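ESX secretion system protein EccC (Thermomonospora curvata, PDB 4NH0) forms part of the ESX type VII secretion system that exports proteins such as EsxA and EsxB, has weak intrinsic ATPase activity and might be the translocase subunit. Local coordinates at residues A632-V637 and R674-S679; A864-D869 and E879-T884; Q972-I977 and E1039-V1044. All blocks are in the same frame, centred on the assembly; numbering follows the deposited sequence.

Contact 1 (A632-V637 and R674-S679)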
loop_
_atom_site.group_PDB
_atom_site.type_symbol
_atom_site.label_atom_id
_atom_site.label_comp_id
_atom_site.label_asym_id
_atom_site.label_seq_id
_atom_site.Cartn_x
_atom_site.Cartn_y
_atom_site.Cartn_z
ATOM N N ALA A 632 4.541 -9.554 6.801
ATOM C CA ALA A 632 3.506 -9.635 5.779
ATOM C C ALA A 632 4.100 -9.589 4.379
ATOM O O ALA A 632 4.959 -8.759 4.086
ATOM C CB ALA A 632 2.499 -8.515 5.959
ATOM N N VAL A 633 3.638 -10.490 3.520
ATOM C CA VAL A 633 4.065 -10.507 2.128
ATOM C C VAL A 633 3.114 -9.651 1.297
ATOM O O VAL A 633 1.896 -9.752 1.430
ATOM C CB VAL A 633 4.122 -11.946 1.571
ATOM C CG1 VAL A 633 2.822 -12.683 1.849
ATOM C CG2 VAL A 633 4.440 -11.935 0.088
ATOM N N VAL A 634 3.677 -8.797 0.449
ATOM C CA VAL A 634 2.879 -7.820 -0.281
ATOM C C VAL A 634 2.884 -8.049 -1.792
ATOM O O VAL A 634 1.833 -8.007 -2.430
ATOM C CB VAL A 634 3.363 -6.387 0.026
ATOM C CG1 VAL A 634 3.081 -5.453 -1.136
ATOM C CG2 VAL A 634 2.709 -5.877 1.300
ATOM N N GLY A 635 4.056 -8.299 -2.365
ATOM C CA GLY A 635 4.153 -8.471 -3.802
ATOM C C GLY A 635 5.353 -9.268 -4.267
ATOM O O GLY A 635 5.827 -10.165 -3.573
ATOM N N LEU A 636 5.842 -8.933 -5.457
ATOM C CA LEU A 636 6.974 -9.632 -6.052
ATOM C C LEU A 636 8.014 -8.645 -6.569
ATOM O O LEU A 636 7.748 -7.884 -7.497
ATOM C CB LEU A 636 6.502 -10.542 -7.186
ATOM C CG LEU A 636 7.548 -11.481 -7.785
ATOM C CD1 LEU A 636 7.983 -12.514 -6.759
ATOM C CD2 LEU A 636 7.010 -12.155 -9.036
ATOM N N VAL A 637 9.196 -8.664 -5.963
ATOM C CA VAL A 637 10.272 -7.759 -6.350
ATOM C C VAL A 637 11.104 -8.355 -7.478
ATOM O O VAL A 637 11.418 -9.544 -7.463
ATOM C CB VAL A 637 11.189 -7.438 -5.154
ATOM C CG1 VAL A 637 12.256 -6.430 -5.549
ATOM C CG2 VAL A 637 10.371 -6.914 -3.995
ATOM N N ARG A 674 -5.587 -3.284 0.722
ATOM C CA ARG A 674 -6.422 -4.468 0.877
ATOM C C ARG A 674 -5.599 -5.752 0.888
ATOM O O ARG A 674 -5.989 -6.737 1.511
ATOM C CB ARG A 674 -7.471 -4.518 -0.234
ATOM C CG ARG A 674 -8.489 -3.395 -0.151
ATOM C CD ARG A 674 -9.529 -3.497 -1.249
ATOM N NE ARG A 674 -8.943 -3.318 -2.572
ATOM C CZ ARG A 674 -9.642 -3.310 -3.701
ATOM N NH1 ARG A 674 -10.958 -3.467 -3.670
ATOM N NH2 ARG A 674 -9.024 -3.142 -4.861
ATOM N N THR A 675 -4.461 -5.739 0.202
ATOM C CA THR A 675 -3.565 -6.888 0.210
ATOM C C THR A 675 -2.874 -7.005 1.559
ATOM O O THR A 675 -2.838 -8.077 2.158
ATOM C CB THR A 675 -2.494 -6.794 -0.885
ATOM O OG1 THR A 675 -1.569 -5.752 -0.559
ATOM C CG2 THR A 675 -3.129 -6.500 -2.222
ATOM N N LEU A 676 -2.327 -5.886 2.023
ATOM C CA LEU A 676 -1.601 -5.835 3.286
ATOM C C LEU A 676 -2.466 -6.291 4.453
ATOM O O LEU A 676 -2.019 -7.058 5.306
ATOM C CB LEU A 676 -1.084 -4.420 3.541
ATOM C CG LEU A 676 -0.278 -4.227 4.823
ATOM C CD1 LEU A 676 0.878 -5.209 4.870
ATOM C CD2 LEU A 676 0.226 -2.799 4.930
ATOM N N ILE A 677 -3.704 -5.812 4.488
ATOM C CA ILE A 677 -4.657 -6.226 5.508
ATOM C C ILE A 677 -4.918 -7.722 5.414
ATOM O O ILE A 677 -4.840 -8.440 6.409
ATOM C CB ILE A 677 -5.990 -5.469 5.380
ATOM C CG1 ILE A 677 -5.786 -3.978 5.639
ATOM C CG2 ILE A 677 -7.016 -6.031 6.346
ATOM C CD1 ILE A 677 -7.045 -3.156 5.491
ATOM N N THR A 678 -5.218 -8.185 4.205
ATOM C CA THR A 678 -5.506 -9.593 3.970
ATOM C C THR A 678 -4.290 -10.461 4.268
ATOM O O THR A 678 -4.416 -11.537 4.850
ATOM C CB THR A 678 -5.958 -9.840 2.521
ATOM O OG1 THR A 678 -6.879 -8.816 2.126
ATOM C CG2 THR A 678 -6.630 -11.195 2.395
ATOM N N SER A 679 -3.114 -9.987 3.867
ATOM C CA SER A 679 -1.871 -10.712 4.106
ATOM C C SER A 679 -1.643 -10.924 5.596
ATOM O O SER A 679 -1.335 -12.032 6.032
ATOM C CB SER A 679 -0.684 -9.964 3.496
ATOM O OG SER A 679 0.522 -10.679 3.687
#
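A632 and S679 bring their CA atoms to 5.7 Å, V634 and L676 to 6.1 Å, where strand 632-637 passes helix 674-679. The two run roughly antiparallel, their directions 147° apart, with axes 7.7 Å apart. This is the second FtsK domain, a P-loop NTPase fold: helix 669-683 follows the ATP-binding P-loop, and strand 631-639 belongs to the antiparallel part of the domain's sheet. On the helix, L676 has CG anti to the backbone N, and its CD1 reaches both A632 CB, at 3.8 Å, and V634 CG2, at 4.1 Å. The V634 and L676 side chains are angled across one another, and V634 also packs on L650 of strand 644-651, so the apolar patch carries on into the next strand. T675 faces the strand as well, but its OG1 bonds back to M672 O within its own helix. S679 provides the polar link, its hydroxyl buried in the interface beside A632 CB and V633 CG1. S679 OG donates to V633 O at 2.8 Å, coming in at 127° to the C=O and tilted 19° from the carbonyl plane.

Contact 2 (A864-D869 and E879-T884). With ATP (adenosine-5'-triphosphate), chain G.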
loop_
_atom_site.group_PDB
_atom_site.type_symbol
_atom_site.label_atom_id
_atom_site.label_comp_id
_atom_site.label_asym_id
_atom_site.label_seq_id
_atom_site.Cartn_x
_atom_site.Cartn_y
_atom_site.Cartn_z
ATOM N N ALA A 864 0.875 -7.796 -5.220
ATOM C CA ALA A 864 0.029 -8.964 -5.407
ATOM C C ALA A 864 -1.438 -8.590 -5.259
ATOM O O ALA A 864 -1.765 -7.464 -4.891
ATOM C CB ALA A 864 0.399 -10.056 -4.418
ATOM N N LEU A 865 -2.319 -9.538 -5.554
ATOM C CA LEU A 865 -3.753 -9.316 -5.421
ATOM C C LEU A 865 -4.277 -9.993 -4.160
ATOM O O LEU A 865 -3.851 -11.098 -3.825
ATOM C CB LEU A 865 -4.495 -9.833 -6.657
ATOM C CG LEU A 865 -4.783 -8.821 -7.770
ATOM C CD1 LEU A 865 -3.508 -8.159 -8.264
ATOM C CD2 LEU A 865 -5.519 -9.489 -8.919
ATOM N N PRO A 866 -5.208 -9.333 -3.456
ATOM C CA PRO A 866 -5.736 -9.860 -2.193
ATOM C C PRO A 866 -6.635 -11.072 -2.399
ATOM O O PRO A 866 -7.792 -11.058 -1.978
ATOM C CB PRO A 866 -6.531 -8.680 -1.634
ATOM C CG PRO A 866 -6.979 -7.940 -2.842
ATOM C CD PRO A 866 -5.867 -8.073 -3.845
ATOM N N ARG A 867 -6.106 -12.108 -3.041
ATOM C CA ARG A 867 -6.883 -13.297 -3.355
ATOM C C ARG A 867 -6.178 -14.564 -2.887
ATOM O O ARG A 867 -4.954 -14.590 -2.753
ATOM C CB ARG A 867 -7.147 -13.381 -4.862
ATOM C CG ARG A 867 -7.528 -12.060 -5.506
ATOM C CD ARG A 867 -7.806 -12.221 -6.990
ATOM N NE ARG A 867 -8.929 -13.118 -7.239
ATOM C CZ ARG A 867 -9.509 -13.278 -8.424
ATOM N NH1 ARG A 867 -9.073 -12.598 -9.475
ATOM N NH2 ARG A 867 -10.526 -14.116 -8.557
ATOM N N ILE A 868 -6.956 -15.610 -2.635
ATOM C CA ILE A 868 -6.402 -16.918 -2.308
ATOM C C ILE A 868 -6.991 -17.976 -3.233
ATOM O O ILE A 868 -6.861 -19.175 -2.986
ATOM C CB ILE A 868 -6.667 -17.310 -0.839
ATOM C CG1 ILE A 868 -8.169 -17.392 -0.563
ATOM C CG2 ILE A 868 -6.005 -16.322 0.106
ATOM C CD1 ILE A 868 -8.666 -18.793 -0.283
ATOM N N ASP A 869 -7.636 -17.522 -4.304
ATOM C CA ASP A 869 -8.249 -18.426 -5.269
ATOM C C ASP A 869 -7.245 -18.896 -6.316
ATOM O O ASP A 869 -7.226 -20.068 -6.690
ATOM C CB ASP A 869 -9.450 -17.757 -5.947
ATOM C CG ASP A 869 -9.132 -16.368 -6.474
ATOM O OD1 ASP A 869 -7.958 -16.097 -6.803
ATOM O OD2 ASP A 869 -10.064 -15.542 -6.563
ATOM N N GLU A 879 -15.165 -10.559 -7.118
ATOM C CA GLU A 879 -15.654 -11.889 -6.779
ATOM C C GLU A 879 -14.594 -12.671 -6.014
ATOM O O GLU A 879 -14.912 -13.555 -5.221
ATOM C CB GLU A 879 -16.063 -12.654 -8.042
ATOM C CG GLU A 879 -17.230 -12.040 -8.807
ATOM C CD GLU A 879 -16.812 -10.878 -9.690
ATOM O OE1 GLU A 879 -15.600 -10.584 -9.759
ATOM O OE2 GLU A 879 -17.698 -10.260 -10.316
ATOM N N GLY A 880 -13.331 -12.335 -6.257
ATOM C CA GLY A 880 -12.223 -13.007 -5.607
ATOM C C GLY A 880 -12.090 -12.640 -4.143
ATOM O O GLY A 880 -11.979 -13.515 -3.286
ATOM N N ILE A 881 -12.101 -11.341 -3.860
ATOM C CA ILE A 881 -11.972 -10.838 -2.495
ATOM C C ILE A 881 -13.080 -11.371 -1.593
ATOM O O ILE A 881 -12.828 -11.787 -0.462
ATOM C CB ILE A 881 -11.994 -9.295 -2.462
ATOM C CG1 ILE A 881 -10.846 -8.725 -3.295
ATOM C CG2 ILE A 881 -11.908 -8.787 -1.034
ATOM C CD1 ILE A 881 -10.796 -7.213 -3.305
ATOM N N ALA A 882 -14.306 -11.368 -2.107
ATOM C CA ALA A 882 -15.469 -11.808 -1.344
ATOM C C ALA A 882 -15.356 -13.267 -0.910
ATOM O O ALA A 882 -15.869 -13.650 0.141
ATOM C CB ALA A 882 -16.735 -11.599 -2.157
ATOM N N THR A 883 -14.685 -14.076 -1.722
ATOM C CA THR A 883 -14.514 -15.492 -1.417
ATOM C C THR A 883 -13.406 -15.713 -0.394
ATOM O O THR A 883 -13.459 -16.657 0.395
ATOM C CB THR A 883 -14.199 -16.307 -2.683
ATOM O OG1 THR A 883 -13.097 -15.709 -3.376
ATOM C CG2 THR A 883 -15.407 -16.345 -3.604
ATOM N N THR A 884 -12.402 -14.842 -0.410
ATOM C CA THR A 884 -11.305 -14.924 0.546
ATOM C C THR A 884 -11.793 -14.596 1.952
ATOM O O THR A 884 -11.511 -15.324 2.903
ATOM C CB THR A 884 -10.156 -13.969 0.182
ATOM O OG1 THR A 884 -10.607 -12.615 0.288
ATOM C CG2 THR A 884 -9.678 -14.228 -1.233
HETATM P PG ATP G . -7.883 6.204 -6.760
HETATM O O1G ATP G . -6.653 7.076 -6.779
HETATM O O2G ATP G . -8.389 5.872 -5.379
HETATM O O3G ATP G . -8.962 6.630 -7.725
HETATM P PB ATP G . -6.175 4.010 -6.593
HETATM O O1B ATP G . -6.607 3.716 -5.179
HETATM O O2B ATP G . -4.902 4.775 -6.851
HETATM O O3B ATP G . -7.364 4.793 -7.339
HETATM P PA ATP G . -6.868 1.328 -6.855
HETATM O O1A ATP G . -6.038 0.647 -5.797
HETATM O O2A ATP G . -8.268 1.768 -6.506
HETATM O O3A ATP G . -6.066 2.615 -7.384
HETATM O "O5'" ATP G . -6.920 0.373 -8.148
HETATM C "C5'" ATP G . -7.452 0.845 -9.383
HETATM C "C4'" ATP G . -7.497 -0.304 -10.383
HETATM O "O4'" ATP G . -6.173 -0.767 -10.659
HETATM C "C3'" ATP G . -8.283 -1.483 -9.837
HETATM O "O3'" ATP G . -9.500 -1.651 -10.570
HETATM C "C2'" ATP G . -7.398 -2.699 -10.024
HETATM O "O2'" ATP G . -8.059 -3.657 -10.853
HETATM C "C1'" ATP G . -6.134 -2.194 -10.699
HETATM N N9 ATP G . -4.946 -2.682 -9.959
HETATM C C8 ATP G . -4.439 -2.127 -8.843
HETATM N N7 ATP G . -3.348 -2.807 -8.407
HETATM C C5 ATP G . -3.144 -3.828 -9.260
HETATM C C6 ATP G . -2.165 -4.933 -9.384
HETATM N N6 ATP G . -1.163 -5.086 -8.487
HETATM N N1 ATP G . -2.308 -5.782 -10.423
HETATM C C2 ATP G . -3.300 -5.642 -11.322
HETATM N N3 ATP G . -4.221 -4.665 -11.270
HETATM C C4 ATP G . -4.200 -3.742 -10.279
#
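Past the strand that brings T863 to the nucleotide, the chain leaves the ATP pocket of the second FtsK domain as a loop, and P866, R867, I868 and D869 of that loop lie against helix 877-891. At the pocket end L865 reaches the base: its CD1 lies 3.4 Å from N1 of the adenine. P866 is the centre of an inverse gamma turn, closed by R867 N bonding to L865 O, and this bend carries the chain from the nucleotide to the helix. The proline ring meets I881 obliquely, P866 CG lying 3.9 Å from I881 CD1. Its surroundings place the contact in the P-loop NTPase fold: P866 also touches T675 and T678 of helix 669-683, the helix that follows the P-loop, and I881 rests on R674 there, so the loop is held between two helices. One turn on, T884 presses its methyl into the loop backbone. Its CG2 is anti to the carbonyl carbon and stands 3.4 Å from I868 N and 3.6 Å from R867 CA, while its OG1 turns back to I881 O. The same methyl lies 3.6 Å from I868 CG1, the I868 and T884 side chains lying alongside each other and pointing opposite ways. Closer to the start of the helix, the chain of R867 bends at chi3 (62°), and its guanidinium forms a salt bridge with D869 through NH2 and OD2; the NE bond to that oxygen is weak. R867 NH1 has a second carboxylate partner in D871. Because G880 has no side chain, this charged pair can settle directly on the helix backbone, with R867 NH2 at 3.6 Å and D869 OD2 at 3.5 Å from G880 CA.

Contact 3 (Q972-I977 and E1039-V1044)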
loop_
_atom_site.group_PDB
_atom_site.type_symbol
_atom_site.label_atom_id
_atom_site.label_comp_id
_atom_site.label_asym_id
_atom_site.label_seq_id
_atom_site.Cartn_x
_atom_site.Cartn_y
_atom_site.Cartn_z
ATOM N N GLN A 972 -34.456 22.167 52.350
ATOM C CA GLN A 972 -33.895 23.221 53.185
ATOM C C GLN A 972 -32.525 23.641 52.659
ATOM O O GLN A 972 -31.916 24.581 53.166
ATOM C CB GLN A 972 -33.788 22.765 54.643
ATOM C CG GLN A 972 -35.117 22.406 55.291
ATOM C CD GLN A 972 -35.591 21.015 54.924
ATOM O OE1 GLN A 972 -34.785 20.116 54.685
ATOM N NE2 GLN A 972 -36.905 20.830 54.872
ATOM N N GLN A 973 -32.048 22.931 51.641
ATOM C CA GLN A 973 -30.773 23.247 51.005
ATOM C C GLN A 973 -30.985 23.957 49.673
ATOM O O GLN A 973 -30.214 24.841 49.301
ATOM C CB GLN A 973 -29.946 21.979 50.785
ATOM C CG GLN A 973 -29.250 21.451 52.027
ATOM C CD GLN A 973 -28.452 20.192 51.751
ATOM O OE1 GLN A 973 -28.878 19.331 50.981
ATOM N NE2 GLN A 973 -27.287 20.079 52.375
ATOM N N ALA A 974 -32.034 23.562 48.959
ATOM C CA ALA A 974 -32.328 24.134 47.650
ATOM C C ALA A 974 -33.804 23.991 47.300
ATOM O O ALA A 974 -34.397 22.933 47.495
ATOM C CB ALA A 974 -31.470 23.479 46.585
ATOM N N ARG A 975 -34.393 25.064 46.779
ATOM C CA ARG A 975 -35.799 25.050 46.392
ATOM C C ARG A 975 -35.954 25.394 44.914
ATOM O O ARG A 975 -35.033 25.921 44.294
ATOM C CB ARG A 975 -36.603 26.020 47.257
ATOM C CG ARG A 975 -36.204 26.006 48.724
ATOM C CD ARG A 975 -37.276 26.617 49.607
ATOM N NE ARG A 975 -38.318 25.651 49.943
ATOM C CZ ARG A 975 -38.397 25.015 51.107
ATOM N NH1 ARG A 975 -37.498 25.243 52.053
ATOM N NH2 ARG A 975 -39.379 24.152 51.327
ATOM N N LEU A 976 -37.123 25.096 44.357
ATOM C CA LEU A 976 -37.346 25.252 42.923
ATOM C C LEU A 976 -38.519 26.167 42.598
ATOM O O LEU A 976 -39.515 26.199 43.318
ATOM C CB LEU A 976 -37.587 23.888 42.275
ATOM C CG LEU A 976 -36.519 22.811 42.445
ATOM C CD1 LEU A 976 -37.039 21.486 41.930
ATOM C CD2 LEU A 976 -35.254 23.197 41.714
ATOM N N ILE A 977 -38.387 26.911 41.504
ATOM C CA ILE A 977 -39.490 27.683 40.945
ATOM C C ILE A 977 -39.494 27.518 39.430
ATOM O O ILE A 977 -38.484 27.757 38.770
ATOM C CB ILE A 977 -39.396 29.173 41.305
ATOM C CG1 ILE A 977 -39.562 29.366 42.811
ATOM C CG2 ILE A 977 -40.459 29.965 40.563
ATOM C CD1 ILE A 977 -39.536 30.803 43.248
ATOM N N GLU A 1039 -30.845 27.596 48.686
ATOM C CA GLU A 1039 -30.530 28.211 47.406
ATOM C C GLU A 1039 -31.736 28.097 46.486
ATOM O O GLU A 1039 -32.558 27.198 46.646
ATOM C CB GLU A 1039 -29.304 27.554 46.771
ATOM C CG GLU A 1039 -28.023 27.741 47.565
ATOM C CD GLU A 1039 -26.811 27.173 46.856
ATOM O OE1 GLU A 1039 -26.986 26.529 45.800
ATOM O OE2 GLU A 1039 -25.683 27.372 47.351
ATOM N N LEU A 1040 -31.847 29.007 45.525
ATOM C CA LEU A 1040 -32.993 29.004 44.626
ATOM C C LEU A 1040 -32.597 28.636 43.204
ATOM O O LEU A 1040 -31.696 29.238 42.624
ATOM C CB LEU A 1040 -33.686 30.366 44.638
ATOM C CG LEU A 1040 -34.860 30.516 43.671
ATOM C CD1 LEU A 1040 -35.913 29.453 43.932
ATOM C CD2 LEU A 1040 -35.467 31.904 43.776
ATOM N N PHE A 1041 -33.279 27.640 42.653
ATOM C CA PHE A 1041 -33.071 27.241 41.269
ATOM C C PHE A 1041 -34.262 27.651 40.418
ATOM O O PHE A 1041 -35.345 27.076 40.530
ATOM C CB PHE A 1041 -32.845 25.733 41.165
ATOM C CG PHE A 1041 -31.505 25.283 41.667
ATOM C CD1 PHE A 1041 -31.321 24.960 42.999
ATOM C CD2 PHE A 1041 -30.431 25.176 40.802
ATOM C CE1 PHE A 1041 -30.087 24.544 43.460
ATOM C CE2 PHE A 1041 -29.196 24.762 41.258
ATOM C CZ PHE A 1041 -29.024 24.445 42.588
ATOM N N LEU A 1042 -34.061 28.654 39.572
ATOM C CA LEU A 1042 -35.115 29.120 38.684
ATOM C C LEU A 1042 -35.069 28.361 37.365
ATOM O O LEU A 1042 -34.221 28.623 36.515
ATOM C CB LEU A 1042 -34.989 30.623 38.441
ATOM C CG LEU A 1042 -36.069 31.251 37.561
ATOM C CD1 LEU A 1042 -37.444 31.002 38.151
ATOM C CD2 LEU A 1042 -35.821 32.738 37.399
ATOM N N VAL A 1043 -35.985 27.413 37.207
ATOM C CA VAL A 1043 -36.036 26.593 36.006
ATOM C C VAL A 1043 -37.009 27.176 34.990
ATOM O O VAL A 1043 -38.218 27.201 35.218
ATOM C CB VAL A 1043 -36.446 25.147 36.333
ATOM C CG1 VAL A 1043 -36.598 24.342 35.060
ATOM C CG2 VAL A 1043 -35.424 24.505 37.255
ATOM N N VAL A 1044 -36.473 27.647 33.869
ATOM C CA VAL A 1044 -37.289 28.273 32.837
ATOM C C VAL A 1044 -37.239 27.492 31.529
ATOM O O VAL A 1044 -36.184 27.366 30.910
ATOM C CB VAL A 1044 -36.841 29.721 32.571
ATOM C CG1 VAL A 1044 -37.719 30.358 31.508
ATOM C CG2 VAL A 1044 -36.882 30.531 33.854
#
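R975 and F1041 sit at the middle of a ladder of five backbone hydrogen bonds joining two parallel strands whose axes approach to 4.7 Å and are twisted by 27° against each other. R975 N gives to E1039 O at 2.8 Å, and R975 O receives F1041 N at 3.0 Å. Two residues further on, I977 N donates to F1041 O, and I977 O accepts from V1043 N. At the N-terminal end of the pairing E1039 N reaches Q973 O almost straight (174° at the hydrogen), from above the carbonyl plane.

On one face, A974 CB touches the edge of the F1041 ring, 3.6 Å from CE1, and L976 CD2 packs on F1041 CB at 3.5 Å. On the other, I977 is held by two leucines: its CG1 lies 3.8 Å from L1040 CD1 and its CG2 4.0 Å from L1042 CD1. In both leucines CG is anti to the backbone N (chi1 177° in L1040), and CD1 is the branch that reaches I977.

These strands belong to the parallel core of the third FtsK domain, a P-loop NTPase fold; the hydrophobic strand 1039-1045 is probably its Walker B strand. Helix 954-968, which follows the P-loop, covers L976, F1041 and V1043, and helix 1001-1017 covers I977. From strand 1072-1078, H1073 stacks on the F1041 ring and binds E1039 OE1 through NE2, while F938 meets the same ring edge-to-face.

Contacts 1 and 2 adjoin, their centres about 12 Å apart, beside the ATP site of the second FtsK domain. V634 O and A864 N, 3.0 Å apart, probably form a hydrogen bond between strand 632-637 and the start of loop 864-869, and T675 CG2 packs 3.6 Å from P866 CD. Helix 674-679 thus touches both the strand and the loop; the T675 side chain is about 7 Å from the ATP, whereas contact 2 reaches the nucleotide itself. Contact 3 lies in the third FtsK domain, its centre about 65 Å from that of contact 1 and about 66 Å from that of contact 2. It is near a separate nucleotide site, the V1043 side chain being about 12 Å from the ATP bound there.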